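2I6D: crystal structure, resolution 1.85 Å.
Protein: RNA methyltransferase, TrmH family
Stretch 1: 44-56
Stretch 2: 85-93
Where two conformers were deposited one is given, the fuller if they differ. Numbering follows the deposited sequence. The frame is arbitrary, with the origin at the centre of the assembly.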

# COMPACT_ATOMS: atom_id res chain seq x y z
N ARG A 44 2.41 -5.52 14.83
CA ARG A 44 2.26 -5.69 16.26
C ARG A 44 0.78 -5.62 16.58
O ARG A 44 0.17 -4.57 16.47
CB ARG A 44 2.98 -4.57 16.98
CG ARG A 44 3.61 -4.95 18.30
CD ARG A 44 2.58 -5.27 19.33
NE ARG A 44 3.18 -5.47 20.65
CZ ARG A 44 2.50 -5.78 21.75
NH1 ARG A 44 3.14 -5.93 22.92
NH2 ARG A 44 1.17 -5.93 21.69
N CYS A 45 0.21 -6.74 17.01
CA CYS A 45 -1.21 -6.78 17.32
C CYS A 45 -1.51 -6.30 18.76
O CYS A 45 -0.93 -6.81 19.72
CB CYS A 45 -1.76 -8.19 17.06
SG CYS A 45 -3.54 -8.28 17.40
N ARG A 46 -2.40 -5.32 18.87
CA ARG A 46 -2.83 -4.66 20.10
C ARG A 46 -4.11 -5.32 20.65
O ARG A 46 -4.34 -5.42 21.85
CB ARG A 46 -3.11 -3.20 19.72
CG ARG A 46 -3.38 -2.19 20.83
CD ARG A 46 -3.29 -0.77 20.23
NE ARG A 46 -3.99 0.24 21.02
CZ ARG A 46 -3.89 1.55 20.82
NH1 ARG A 46 -4.56 2.40 21.59
NH2 ARG A 46 -3.11 2.02 19.85
N MSE A 47 -4.98 -5.69 19.71
CA MSE A 47 -6.31 -6.19 20.05
C MSE A 47 -6.79 -7.14 18.95
O MSE A 47 -6.53 -6.91 17.77
CB MSE A 47 -7.27 -5.01 20.20
CG MSE A 47 -8.72 -5.39 20.27
SE MSE A 47 -9.84 -3.87 20.88
CE MSE A 47 -9.81 -4.25 22.78
N LEU A 48 -7.47 -8.21 19.36
CA LEU A 48 -8.01 -9.20 18.42
C LEU A 48 -9.38 -9.60 18.94
O LEU A 48 -9.52 -10.08 20.05
CB LEU A 48 -7.08 -10.40 18.31
CG LEU A 48 -7.45 -11.44 17.27
CD1 LEU A 48 -7.40 -10.85 15.84
CD2 LEU A 48 -6.52 -12.65 17.38
N VAL A 49 -10.40 -9.39 18.12
CA VAL A 49 -11.79 -9.57 18.54
C VAL A 49 -12.43 -10.50 17.51
O VAL A 49 -12.32 -10.25 16.30
CB VAL A 49 -12.48 -8.21 18.53
CG1 VAL A 49 -13.96 -8.33 18.65
CG2 VAL A 49 -11.94 -7.35 19.68
N GLY A 50 -13.03 -11.58 17.96
CA GLY A 50 -13.64 -12.49 17.01
C GLY A 50 -14.46 -13.55 17.69
O GLY A 50 -14.46 -13.66 18.91
N THR A 51 -15.16 -14.34 16.89
CA THR A 51 -15.87 -15.50 17.41
C THR A 51 -14.85 -16.58 17.70
O THR A 51 -13.76 -16.59 17.11
CB THR A 51 -16.88 -16.03 16.40
OG1 THR A 51 -16.20 -16.33 15.16
CG2 THR A 51 -17.99 -15.02 16.15
N ALA A 52 -15.20 -17.51 18.60
CA ALA A 52 -14.33 -18.63 18.96
C ALA A 52 -13.77 -19.36 17.74
O ALA A 52 -12.57 -19.69 17.71
CB ALA A 52 -15.09 -19.62 19.88
N ALA A 53 -14.61 -19.60 16.73
CA ALA A 53 -14.18 -20.35 15.54
C ALA A 53 -13.10 -19.59 14.76
O ALA A 53 -12.20 -20.19 14.18
CB ALA A 53 -15.38 -20.68 14.64
N MSE A 54 -13.19 -18.26 14.77
CA MSE A 54 -12.18 -17.42 14.14
C MSE A 54 -10.89 -17.36 14.96
O MSE A 54 -9.80 -17.46 14.40
CB MSE A 54 -12.72 -16.02 13.87
CG MSE A 54 -13.88 -16.00 12.87
SE MSE A 54 -13.30 -16.60 11.10
CE MSE A 54 -13.91 -18.48 11.18
N LEU A 55 -11.01 -17.21 16.27
CA LEU A 55 -9.82 -17.07 17.11
C LEU A 55 -8.98 -18.36 17.18
O LEU A 55 -7.75 -18.31 17.29
CB LEU A 55 -10.21 -16.62 18.52
CG LEU A 55 -10.83 -15.22 18.62
CD1 LEU A 55 -11.31 -14.96 20.04
CD2 LEU A 55 -9.80 -14.16 18.20
N ARG A 56 -9.63 -19.51 17.14
CA ARG A 56 -8.89 -20.76 17.24
C ARG A 56 -7.96 -20.98 16.04
O ARG A 56 -6.94 -21.67 16.15
CB ARG A 56 -9.86 -21.94 17.39
CG ARG A 56 -10.54 -22.34 16.07
CD ARG A 56 -11.32 -23.61 16.21
NE ARG A 56 -10.45 -24.77 16.35
CZ ARG A 56 -10.86 -26.03 16.30
NH1 ARG A 56 -9.98 -27.01 16.44
NH2 ARG A 56 -12.14 -26.31 16.10
N GLN A 85 -16.99 -9.77 8.36
CA GLN A 85 -16.47 -11.08 8.75
C GLN A 85 -16.16 -11.04 10.25
O GLN A 85 -15.71 -10.00 10.76
CB GLN A 85 -15.19 -11.39 7.97
CG GLN A 85 -15.42 -11.60 6.49
CD GLN A 85 -14.13 -11.88 5.75
OE1 GLN A 85 -13.75 -13.03 5.59
NE2 GLN A 85 -13.43 -10.83 5.33
N PRO A 86 -16.35 -12.16 10.95
CA PRO A 86 -16.29 -12.16 12.42
C PRO A 86 -14.89 -12.18 13.07
O PRO A 86 -14.66 -12.96 13.99
CB PRO A 86 -17.10 -13.41 12.81
CG PRO A 86 -17.08 -14.27 11.63
CD PRO A 86 -16.70 -13.48 10.41
N LEU A 87 -13.98 -11.33 12.58
CA LEU A 87 -12.66 -11.21 13.15
C LEU A 87 -12.13 -9.81 12.78
O LEU A 87 -12.16 -9.43 11.62
CB LEU A 87 -11.73 -12.31 12.58
CG LEU A 87 -10.34 -12.44 13.18
CD1 LEU A 87 -10.43 -12.91 14.63
CD2 LEU A 87 -9.48 -13.40 12.29
N MSE A 88 -11.69 -9.07 13.78
CA MSE A 88 -11.15 -7.75 13.55
C MSE A 88 -9.93 -7.62 14.44
O MSE A 88 -10.01 -7.89 15.65
CB MSE A 88 -12.21 -6.68 13.88
CG MSE A 88 -11.80 -5.25 13.50
SE MSE A 88 -13.39 -4.05 13.62
CE MSE A 88 -12.54 -2.39 12.97
N ALA A 89 -8.80 -7.25 13.84
CA ALA A 89 -7.53 -7.06 14.57
C ALA A 89 -7.19 -5.59 14.60
O ALA A 89 -7.50 -4.86 13.67
CB ALA A 89 -6.39 -7.88 13.88
N VAL A 90 -6.52 -5.15 15.66
CA VAL A 90 -5.97 -3.82 15.68
C VAL A 90 -4.45 -4.00 15.75
O VAL A 90 -3.95 -4.70 16.65
CB VAL A 90 -6.47 -2.97 16.86
CG1 VAL A 90 -5.73 -1.61 16.86
CG2 VAL A 90 -8.00 -2.74 16.77
N PHE A 91 -3.74 -3.40 14.80
CA PHE A 91 -2.28 -3.45 14.76
C PHE A 91 -1.71 -2.08 14.97
O PHE A 91 -2.36 -1.08 14.63
CB PHE A 91 -1.80 -3.92 13.38
CG PHE A 91 -2.15 -5.34 13.06
CD1 PHE A 91 -1.51 -6.41 13.71
CD2 PHE A 91 -3.09 -5.62 12.08
CE1 PHE A 91 -1.84 -7.74 13.39
CE2 PHE A 91 -3.40 -6.95 11.73
CZ PHE A 91 -2.77 -8.01 12.40
N ASP A 92 -0.48 -2.02 15.49
CA ASP A 92 0.27 -0.80 15.52
C ASP A 92 0.61 -0.33 14.12
O ASP A 92 1.05 -1.11 13.26
CB ASP A 92 1.60 -1.01 16.26
CG ASP A 92 1.44 -1.07 17.77
OD1 ASP A 92 0.32 -0.88 18.29
OD2 ASP A 92 2.48 -1.30 18.42
N LEU A 93 0.42 0.96 13.89
CA LEU A 93 0.92 1.62 12.70
C LEU A 93 2.45 1.54 12.77
O LEU A 93 3.03 1.88 13.80
CB LEU A 93 0.43 3.07 12.74
CG LEU A 93 0.07 3.86 11.50
CD1 LEU A 93 -0.89 3.10 10.62
CD2 LEU A 93 -0.55 5.18 11.93
O HOH W 1 3.00 -2.94 13.69
O HOH W 2 -0.96 1.29 18.92

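The two stretches pair as antiparallel strands, their axes 175° apart and 4.7 Å at closest approach. Reciprocal hydrogen bonds join Val49 and Met88: Val49 N to Met88 O and Met88 N to Val49 O are both 2.9 Å. Val90 N donates to Met47 O at 2.7 Å, but in return Val90 O takes two donors, Arg46 N at 2.8 Å and Met47 N in a weak bond of 3.4 Å. This is the mark of a beta bulge, in which the extra residue, Arg46, shifts the register by one. Beyond it, Asp92 N reaches Arg44 O at 2.8 Å.

On one face lie Cys45, Leu48, Leu87, Ala89 and Phe91. Ala89 is small and apolar, and its CB lies 3.7 Å from Leu48 CD1, a close packing contact. Leu87 CD1 packs 3.9 Å from Leu48 CD1 and 3.8 Å from Leu55 CD2, tying the helix to the strand. Gly50 suits this crowded place, since an ideal CB there would come within 2.6 Å of Leu87 CD1. On the other face, Met47 CB meets Val90 CB at 4.0 Å; beta-branched Val90, common in strands, is buried there against Met47. Near the Arg44 end of the contact, where Arg46 and Asp92 are partly exposed, polar side chains can use solvent: one water bridges Arg46 NH2 (2.5 Å) and Asp92 OD1 (2.6 Å).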